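Local atomic coordinates of polysaccharide deacetylase-like protein (Bacillus anthracis, PDB entry 4V33), a protein that is a putative zinc-binding polysaccharide deacetylase required for osmotic stability and maintenance of cell shape. Residues Asn60-Met65 and Gln100-Phe105; Glu141-Val146 and Pro326-Thr331; Gln319-Thr324 and Glu337-Lys342. All blocks are in the same frame, centred on the assembly; numbering follows the deposited sequence.

Contact 1 (Asn60-Met65 and Gln100-Phe105); sequences NTTIHM and QFSLPF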
loop_
_atom_site.group_PDB
_atom_site.type_symbol
_atom_site.label_atom_id
_atom_site.label_comp_id
_atom_site.label_asym_id
_atom_site.label_seq_id
_atom_site.Cartn_x
_atom_site.Cartn_y
_atom_site.Cartn_z
ATOM N N ASN A 60 -4.604 2.678 -21.124
ATOM C CA ASN A 60 -3.855 3.383 -22.154
ATOM C C ASN A 60 -4.216 4.860 -22.267
ATOM O O ASN A 60 -5.178 5.331 -21.655
ATOM C CB ASN A 60 -3.991 2.676 -23.511
ATOM C CG ASN A 60 -5.431 2.553 -23.976
ATOM O OD1 ASN A 60 -6.215 3.495 -23.880
ATOM N ND2 ASN A 60 -5.782 1.381 -24.490
ATOM N N THR A 61 -3.423 5.584 -23.047
ATOM C CA THR A 61 -3.665 6.996 -23.312
ATOM C C THR A 61 -2.784 7.428 -24.473
ATOM O O THR A 61 -2.142 6.594 -25.110
ATOM C CB THR A 61 -3.346 7.875 -22.081
ATOM O OG1 THR A 61 -3.714 9.231 -22.353
ATOM C CG2 THR A 61 -1.860 7.811 -21.734
ATOM N N THR A 62 -2.768 8.724 -24.759
ATOM C CA THR A 62 -1.864 9.266 -25.760
ATOM C C THR A 62 -1.071 10.415 -25.157
ATOM O O THR A 62 -1.639 11.316 -24.543
ATOM C CB THR A 62 -2.624 9.758 -27.003
ATOM O OG1 THR A 62 -3.382 8.673 -27.556
ATOM C CG2 THR A 62 -1.657 10.288 -28.050
ATOM N N ILE A 63 0.245 10.372 -25.334
ATOM C CA ILE A 63 1.135 11.408 -24.823
ATOM C C ILE A 63 1.388 12.462 -25.900
ATOM O O ILE A 63 1.514 12.138 -27.079
ATOM C CB ILE A 63 2.475 10.788 -24.361
ATOM C CG1 ILE A 63 2.228 9.801 -23.216
ATOM C CG2 ILE A 63 3.465 11.866 -23.932
ATOM C CD1 ILE A 63 3.414 8.901 -22.914
ATOM N N HIS A 64 1.443 13.727 -25.495
ATOM C CA HIS A 64 1.746 14.810 -26.422
ATOM C C HIS A 64 2.787 15.737 -25.824
ATOM O O HIS A 64 2.991 15.752 -24.607
ATOM C CB HIS A 64 0.493 15.633 -26.720
ATOM C CG HIS A 64 -0.672 14.823 -27.195
ATOM N ND1 HIS A 64 -0.853 14.486 -28.519
ATOM C CD2 HIS A 64 -1.721 14.293 -26.524
ATOM C CE1 HIS A 64 -1.963 13.781 -28.643
ATOM N NE2 HIS A 64 -2.508 13.648 -27.447
ATOM N N MET A 65 3.431 16.525 -26.679
ATOM C CA MET A 65 4.287 17.596 -26.200
ATOM C C MET A 65 3.820 18.944 -26.728
ATOM O O MET A 65 3.444 19.073 -27.893
ATOM C CB MET A 65 5.741 17.377 -26.607
ATOM C CG MET A 65 6.670 18.452 -26.061
ATOM S SD MET A 65 7.609 17.919 -24.627
ATOM C CE MET A 65 7.962 16.282 -25.195
ATOM N N GLN A 100 1.580 17.313 -32.409
ATOM C CA GLN A 100 2.251 17.557 -31.131
ATOM C C GLN A 100 3.069 16.355 -30.649
ATOM O O GLN A 100 3.090 16.043 -29.459
ATOM C CB GLN A 100 1.238 17.996 -30.067
ATOM C CG GLN A 100 0.576 19.334 -30.388
ATOM C CD GLN A 100 -0.525 19.701 -29.417
ATOM O OE1 GLN A 100 -1.134 18.834 -28.788
ATOM N NE2 GLN A 100 -0.791 20.997 -29.291
ATOM N N PHE A 101 3.734 15.695 -31.595
ATOM C CA PHE A 101 4.575 14.530 -31.313
ATOM C C PHE A 101 3.836 13.478 -30.502
ATOM O O PHE A 101 4.348 12.924 -29.523
ATOM C CB PHE A 101 5.896 14.964 -30.684
ATOM C CG PHE A 101 6.736 15.796 -31.609
ATOM C CD1 PHE A 101 7.438 15.200 -32.642
ATOM C CD2 PHE A 101 6.787 17.175 -31.474
ATOM C CE1 PHE A 101 8.197 15.956 -33.512
ATOM C CE2 PHE A 101 7.542 17.937 -32.340
ATOM C CZ PHE A 101 8.250 17.328 -33.361
ATOM N N SER A 102 2.616 13.214 -30.953
ATOM C CA SER A 102 1.732 12.250 -30.320
ATOM C C SER A 102 2.392 10.883 -30.193
ATOM O O SER A 102 3.054 10.416 -31.126
ATOM C CB SER A 102 0.437 12.143 -31.130
ATOM O OG SER A 102 -0.301 10.985 -30.793
ATOM N N LEU A 103 2.207 10.252 -29.041
ATOM C CA LEU A 103 2.713 8.910 -28.800
ATOM C C LEU A 103 1.659 8.097 -28.066
ATOM O O LEU A 103 1.309 8.406 -26.924
ATOM C CB LEU A 103 3.992 8.944 -27.967
ATOM C CG LEU A 103 4.663 7.581 -27.777
ATOM C CD1 LEU A 103 5.600 7.270 -28.950
ATOM C CD2 LEU A 103 5.397 7.501 -26.437
ATOM N N PRO A 104 1.136 7.056 -28.726
ATOM C CA PRO A 104 0.223 6.136 -28.046
ATOM C C PRO A 104 0.961 5.416 -26.928
ATOM O O PRO A 104 2.086 4.947 -27.116
ATOM C CB PRO A 104 -0.158 5.143 -29.147
ATOM C CG PRO A 104 0.095 5.870 -30.424
ATOM C CD PRO A 104 1.287 6.736 -30.155
ATOM N N PHE A 105 0.338 5.345 -25.760
ATOM C CA PHE A 105 0.924 4.642 -24.635
ATOM C C PHE A 105 -0.060 3.598 -24.145
ATOM O O PHE A 105 -1.217 3.910 -23.895
ATOM C CB PHE A 105 1.249 5.606 -23.495
ATOM C CG PHE A 105 1.922 4.944 -22.324
ATOM C CD1 PHE A 105 1.177 4.304 -21.342
ATOM C CD2 PHE A 105 3.300 4.944 -22.217
ATOM C CE1 PHE A 105 1.801 3.681 -20.275
ATOM C CE2 PHE A 105 3.924 4.327 -21.146
ATOM C CZ PHE A 105 3.174 3.700 -20.179
#
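Thr61 and Phe105 serve each other twice through the backbone: Thr61 N gives its hydrogen to Phe105 O at 2.9 Å, and Phe105 N gives its own to Thr61 O. Two residues on, Ile63 and Leu103 form the next hydrogen-bonded antiparallel pair, with Ile63 N to Leu103 O at 2.7 Å and Leu103 N to Ile63 O at 2.8 Å. In the loop before strand 103-105, Gln100 O accepts a nearly straight bond (178°) from Met65 N at 2.8 Å. Between the first two pairs, Thr62 faces Pro104, which has no N-H to give, and Thr62 CA makes a CA-H...O contact with Leu103 O. Two side-chain polar atoms find partners outside the two segments: Thr61 OG1 in Asn52 O and Asn60 ND2 in Asp106 OD2. His64 ND1 is the exception; it is buried against Ser102 CB at 3.7 Å and has no polar partner. On the face that carries Thr61, Ile63, Leu103 and Phe105, the Ile63 chain is extended at chi2 (166°) and its CD1 reaches Phe105 CB at 4.0 Å. Phe105 then meets Phe117 edge to face. With strand 48-51 on the other flank of strand 60-66, this is the three-stranded sheet of a fibronectin type III sandwich.

Contact 2 (Glu141-Val146 and Pro326-Thr331); sequences EQKVPV and PGKFIT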
loop_
_atom_site.group_PDB
_atom_site.type_symbol
_atom_site.label_atom_id
_atom_site.label_comp_id
_atom_site.label_asym_id
_atom_site.label_seq_id
_atom_site.Cartn_x
_atom_site.Cartn_y
_atom_site.Cartn_z
ATOM N N GLU A 141 -3.116 3.556 -11.746
ATOM C CA GLU A 141 -3.290 3.132 -10.354
ATOM C C GLU A 141 -3.256 1.626 -10.165
ATOM O O GLU A 141 -3.936 0.885 -10.876
ATOM C CB GLU A 141 -4.599 3.680 -9.775
ATOM C CG GLU A 141 -4.622 5.186 -9.585
ATOM C CD GLU A 141 -3.606 5.675 -8.562
ATOM O OE1 GLU A 141 -3.165 4.870 -7.718
ATOM O OE2 GLU A 141 -3.246 6.874 -8.608
ATOM N N GLN A 142 -2.432 1.186 -9.220
ATOM C CA GLN A 142 -2.358 -0.228 -8.868
ATOM C C GLN A 142 -3.309 -0.579 -7.742
ATOM O O GLN A 142 -3.511 0.204 -6.813
ATOM C CB GLN A 142 -0.937 -0.605 -8.433
ATOM C CG GLN A 142 0.100 -0.373 -9.494
ATOM C CD GLN A 142 1.392 -1.125 -9.238
ATOM O OE1 GLN A 142 1.795 -1.957 -10.044
ATOM N NE2 GLN A 142 2.066 -0.804 -8.138
ATOM N N LYS A 143 -3.880 -1.772 -7.825
ATOM C CA LYS A 143 -4.689 -2.287 -6.729
ATOM C C LYS A 143 -3.773 -2.673 -5.573
ATOM O O LYS A 143 -2.623 -3.082 -5.774
ATOM C CB LYS A 143 -5.531 -3.480 -7.186
ATOM C CG LYS A 143 -4.732 -4.741 -7.479
ATOM C CD LYS A 143 -5.584 -5.783 -8.186
ATOM C CE LYS A 143 -4.803 -7.066 -8.431
ATOM N NZ LYS A 143 -3.593 -6.832 -9.268
ATOM N N VAL A 144 -4.285 -2.528 -4.357
ATOM C CA VAL A 144 -3.497 -2.793 -3.165
ATOM C C VAL A 144 -4.319 -3.664 -2.219
ATOM O O VAL A 144 -5.221 -3.171 -1.554
ATOM C CB VAL A 144 -3.142 -1.481 -2.435
ATOM C CG1 VAL A 144 -2.289 -1.766 -1.215
ATOM C CG2 VAL A 144 -2.403 -0.517 -3.379
ATOM N N PRO A 145 -4.022 -4.974 -2.181
ATOM C CA PRO A 145 -4.701 -5.806 -1.183
ATOM C C PRO A 145 -4.181 -5.485 0.209
ATOM O O PRO A 145 -2.972 -5.347 0.422
ATOM C CB PRO A 145 -4.340 -7.238 -1.585
ATOM C CG PRO A 145 -3.136 -7.116 -2.493
ATOM C CD PRO A 145 -3.157 -5.740 -3.093
ATOM N N VAL A 146 -5.113 -5.375 1.147
ATOM C CA VAL A 146 -4.791 -5.110 2.539
ATOM C C VAL A 146 -5.294 -6.314 3.333
ATOM O O VAL A 146 -6.493 -6.461 3.565
ATOM C CB VAL A 146 -5.443 -3.804 3.026
ATOM C CG1 VAL A 146 -5.073 -3.530 4.485
ATOM C CG2 VAL A 146 -5.012 -2.640 2.128
ATOM N N PRO A 326 -15.074 -6.543 2.205
ATOM C CA PRO A 326 -14.130 -7.370 1.442
ATOM C C PRO A 326 -13.709 -6.757 0.114
ATOM O O PRO A 326 -14.505 -6.112 -0.569
ATOM C CB PRO A 326 -14.921 -8.657 1.181
ATOM C CG PRO A 326 -16.358 -8.240 1.259
ATOM C CD PRO A 326 -16.410 -7.159 2.301
ATOM N N GLY A 327 -12.454 -6.973 -0.256
ATOM C CA GLY A 327 -11.970 -6.496 -1.536
ATOM C C GLY A 327 -10.588 -5.891 -1.443
ATOM O O GLY A 327 -9.999 -5.830 -0.365
ATOM N N LYS A 328 -10.063 -5.477 -2.594
ATOM C CA LYS A 328 -8.780 -4.788 -2.659
ATOM C C LYS A 328 -9.004 -3.300 -2.799
ATOM O O LYS A 328 -9.945 -2.869 -3.462
ATOM C CB LYS A 328 -7.984 -5.263 -3.869
ATOM C CG LYS A 328 -7.776 -6.745 -3.940
ATOM C CD LYS A 328 -6.969 -7.083 -5.182
ATOM C CE LYS A 328 -7.108 -8.541 -5.539
ATOM N NZ LYS A 328 -8.525 -8.905 -5.837
ATOM N N PHE A 329 -8.138 -2.507 -2.180
ATOM C CA PHE A 329 -8.194 -1.072 -2.367
ATOM C C PHE A 329 -7.634 -0.658 -3.732
ATOM O O PHE A 329 -6.687 -1.257 -4.232
ATOM C CB PHE A 329 -7.416 -0.350 -1.261
ATOM C CG PHE A 329 -7.375 1.141 -1.438
ATOM C CD1 PHE A 329 -8.395 1.939 -0.943
ATOM C CD2 PHE A 329 -6.331 1.747 -2.125
ATOM C CE1 PHE A 329 -8.370 3.311 -1.116
ATOM C CE2 PHE A 329 -6.304 3.115 -2.309
ATOM C CZ PHE A 329 -7.324 3.900 -1.799
ATOM N N ILE A 330 -8.234 0.361 -4.332
ATOM C CA ILE A 330 -7.600 1.083 -5.434
ATOM C C ILE A 330 -7.923 2.561 -5.272
ATOM O O ILE A 330 -8.992 2.929 -4.762
ATOM C CB ILE A 330 -8.018 0.551 -6.831
ATOM C CG1 ILE A 330 -7.085 1.099 -7.920
ATOM C CG2 ILE A 330 -9.471 0.884 -7.127
ATOM C CD1 ILE A 330 -7.152 0.332 -9.223
ATOM N N THR A 331 -6.978 3.406 -5.663
ATOM C CA THR A 331 -7.137 4.848 -5.544
ATOM C C THR A 331 -8.098 5.369 -6.603
ATOM O O THR A 331 -7.800 5.334 -7.795
ATOM C CB THR A 331 -5.774 5.561 -5.679
ATOM O OG1 THR A 331 -4.881 5.056 -4.677
ATOM C CG2 THR A 331 -5.931 7.057 -5.497
HETATM O O HOH W 1 -4.108 2.833 -6.315
HETATM O O HOH W 2 -7.787 -4.524 0.536
#
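Between Glu141 and Thr331 one water is gripped by three groups: it donates to Glu141 OE1 at 2.6 Å and to Gln142 O at 2.7 Å, and accepts from Thr331 N at 3.0 Å. Beside it a single antiparallel beta bridge, Val144 with Phe329, joins the link between the fibronectin type III domain and the deacetylase barrel to the loop between strands 320-326 and 341-345. Val144 N donates to Phe329 O at 2.7 Å, in the carbonyl plane. The return bond, Phe329 N to Val144 O, is longer and bent (138°), its donor standing above the carbonyl plane. The Glu141 chain bends at chi2 (-64°), which swings CD over to Thr331 CB, 3.6 Å away; OE1 has a second partner in Asn194 ND2. Ile330 CG1 touches Gln142 O, and its CD1 lies 3.7 Å from Glu141 O. The Phe329 ring meets Trp190. Lys143, in the conformer given of two, and Lys328 lie side by side, pointing the same way, with Lys143 CD 3.6 Å from Lys328 CD. A second water sits next to the bridge, accepting from Val146 N and weakly from Phe329 N, and donating to Gly327 O at 2.7 Å.

Contact 3 (Gln319-Thr324 and Glu337-Lys342); sequences QFATTT and ELLKMK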
loop_
_atom_site.group_PDB
_atom_site.type_symbol
_atom_site.label_atom_id
_atom_site.label_comp_id
_atom_site.label_asym_id
_atom_site.label_seq_id
_atom_site.Cartn_x
_atom_site.Cartn_y
_atom_site.Cartn_z
ATOM N N GLN A 319 -4.949 9.516 9.353
ATOM C CA GLN A 319 -4.900 9.662 7.906
ATOM C C GLN A 319 -5.507 8.451 7.194
ATOM O O GLN A 319 -5.990 8.573 6.064
ATOM C CB GLN A 319 -3.458 9.836 7.430
ATOM C CG GLN A 319 -2.767 11.076 7.938
ATOM C CD GLN A 319 -1.285 11.044 7.643
ATOM O OE1 GLN A 319 -0.464 11.398 8.490
ATOM N NE2 GLN A 319 -0.934 10.602 6.438
ATOM N N PHE A 320 -5.481 7.292 7.855
ATOM C CA PHE A 320 -5.894 6.029 7.233
ATOM C C PHE A 320 -6.804 5.266 8.179
ATOM O O PHE A 320 -6.559 5.222 9.385
ATOM C CB PHE A 320 -4.676 5.146 6.909
ATOM C CG PHE A 320 -3.694 5.794 5.991
ATOM C CD1 PHE A 320 -3.896 5.778 4.624
ATOM C CD2 PHE A 320 -2.583 6.450 6.498
ATOM C CE1 PHE A 320 -3.002 6.396 3.773
ATOM C CE2 PHE A 320 -1.680 7.078 5.656
ATOM C CZ PHE A 320 -1.888 7.049 4.288
ATOM N N ALA A 321 -7.844 4.648 7.631
ATOM C CA ALA A 321 -8.718 3.795 8.429
ATOM C C ALA A 321 -9.200 2.637 7.580
ATOM O O ALA A 321 -9.619 2.833 6.434
ATOM C CB ALA A 321 -9.894 4.592 8.976
ATOM N N THR A 322 -9.102 1.429 8.127
ATOM C CA THR A 322 -9.521 0.225 7.419
ATOM C C THR A 322 -10.810 -0.355 7.981
ATOM O O THR A 322 -11.055 -0.321 9.193
ATOM C CB THR A 322 -8.437 -0.878 7.449
ATOM O OG1 THR A 322 -7.930 -1.013 8.782
ATOM C CG2 THR A 322 -7.295 -0.538 6.497
ATOM N N THR A 323 -11.619 -0.895 7.078
ATOM C CA THR A 323 -12.894 -1.515 7.416
ATOM C C THR A 323 -12.758 -3.027 7.309
ATOM O O THR A 323 -11.653 -3.546 7.164
ATOM C CB THR A 323 -13.998 -1.045 6.443
ATOM O OG1 THR A 323 -13.793 -1.650 5.156
ATOM C CG2 THR A 323 -13.984 0.480 6.292
ATOM N N THR A 324 -13.876 -3.742 7.401
ATOM C CA THR A 324 -13.852 -5.165 7.085
ATOM C C THR A 324 -14.636 -5.491 5.820
ATOM O O THR A 324 -14.957 -6.655 5.566
ATOM C CB THR A 324 -14.356 -6.040 8.254
ATOM O OG1 THR A 324 -15.707 -5.695 8.578
ATOM C CG2 THR A 324 -13.469 -5.857 9.480
ATOM N N GLU A 337 -11.701 8.320 0.905
ATOM C CA GLU A 337 -11.553 6.902 0.582
ATOM C C GLU A 337 -10.498 6.204 1.437
ATOM O O GLU A 337 -10.595 5.006 1.692
ATOM C CB GLU A 337 -11.270 6.691 -0.914
ATOM C CG GLU A 337 -9.929 7.224 -1.403
ATOM C CD GLU A 337 -9.740 7.044 -2.897
ATOM O OE1 GLU A 337 -10.636 6.464 -3.553
ATOM O OE2 GLU A 337 -8.692 7.486 -3.417
ATOM N N LEU A 338 -9.497 6.948 1.898
ATOM C CA LEU A 338 -8.439 6.335 2.700
ATOM C C LEU A 338 -8.894 6.024 4.121
ATOM O O LEU A 338 -8.189 5.332 4.862
ATOM C CB LEU A 338 -7.190 7.221 2.735
ATOM C CG LEU A 338 -6.608 7.585 1.374
ATOM C CD1 LEU A 338 -5.479 8.592 1.549
ATOM C CD2 LEU A 338 -6.116 6.331 0.680
ATOM N N LEU A 339 -10.069 6.540 4.488
ATOM C CA LEU A 339 -10.680 6.280 5.790
ATOM C C LEU A 339 -11.779 5.224 5.679
ATOM O O LEU A 339 -12.546 5.013 6.620
ATOM C CB LEU A 339 -11.275 7.577 6.364
ATOM C CG LEU A 339 -10.264 8.711 6.568
ATOM C CD1 LEU A 339 -10.950 9.999 6.991
ATOM C CD2 LEU A 339 -9.208 8.314 7.592
ATOM N N LYS A 340 -11.867 4.580 4.517
ATOM C CA LYS A 340 -12.896 3.579 4.249
ATOM C C LYS A 340 -12.299 2.408 3.480
ATOM O O LYS A 340 -12.933 1.856 2.577
ATOM C CB LYS A 340 -14.039 4.193 3.436
ATOM C CG LYS A 340 -14.815 5.255 4.185
ATOM C CD LYS A 340 -16.079 5.641 3.442
ATOM C CE LYS A 340 -15.794 6.611 2.327
ATOM N NZ LYS A 340 -17.038 7.367 1.960
ATOM N N MET A 341 -11.084 2.029 3.855
ATOM C CA MET A 341 -10.293 1.085 3.071
ATOM C C MET A 341 -10.724 -0.371 3.274
ATOM O O MET A 341 -10.740 -0.872 4.398
ATOM C CB MET A 341 -8.808 1.267 3.419
ATOM C CG MET A 341 -7.820 0.573 2.503
ATOM S SD MET A 341 -6.134 1.182 2.782
ATOM C CE MET A 341 -6.257 2.852 2.146
ATOM N N LYS A 342 -11.051 -1.042 2.172
ATOM C CA LYS A 342 -11.429 -2.453 2.205
ATOM C C LYS A 342 -10.253 -3.332 2.605
ATOM O O LYS A 342 -9.090 -2.953 2.427
ATOM C CB LYS A 342 -11.892 -2.913 0.825
ATOM C CG LYS A 342 -13.178 -2.300 0.309
ATOM C CD LYS A 342 -13.333 -2.682 -1.162
ATOM C CE LYS A 342 -14.611 -2.145 -1.766
ATOM N NZ LYS A 342 -14.666 -2.464 -3.222
HETATM O O HOH W 3 -14.666 -0.170 3.008
#
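This is parallel strand pairing inside the deacetylase barrel, where Phe320-Thr324 runs beside a 3-10 turn that leads into strand 341-345. Ala321 works both ways: its N donates to Leu338 O at 2.9 Å on a carbonyl lone pair, and its O accepts from Met341 N at 3.1 Å. Thr323 N then gives an almost straight bond (177°) to Met341 O at 2.8 Å, so the strand bonds first the turn and then the strand after it. Thr323 OG1, set between the backbone N and the carbonyl carbon (chi1 72°), shares a water with Lys340 O and also receives a bond from Lys325 N. Phe320 and Leu338 lie side by side, Phe320 CE1 4.0 Å from Leu338 CD1, and Phe187 stacks on the same ring. Thr322 CG2 comes across to Met341 CB at 3.9 Å. Ala321 CB sits 3.6 Å from Leu339 O, on the side covered by helix 308-315. The side chain of Thr322 is about 10 Å from the zinc ion, which Asp206, His264 and His268 bind. Adjacent parallel strands backed by helices are consistent with the deformed beta/alpha barrel of polysaccharide deacetylases, whose metal site lies at the C-terminal ends of the strands.

Overall arrangement
From the N terminus, contact 1 comes first: it closes the loop from strand 60-66 to strand 103-106 within the fibronectin type III domain and is complete before contact 2 opens. Its centre stands about 28 Å from that of contact 2 and about 35 Å from that of contact 3, with no touch. Contact 2 closes a much longer loop, bringing 326-331 back to the interdomain link after nearly the whole barrel has been traced. Contact 3 closes a short one, 319-324 with 337-342, and its segments alternate with those of contact 2. The crossing pair touch directly, Phe329 CZ lying 3.7 Å from Leu338 CD2, so the loop that pairs with the link also packs on the 3-10 segment before strand 341-345.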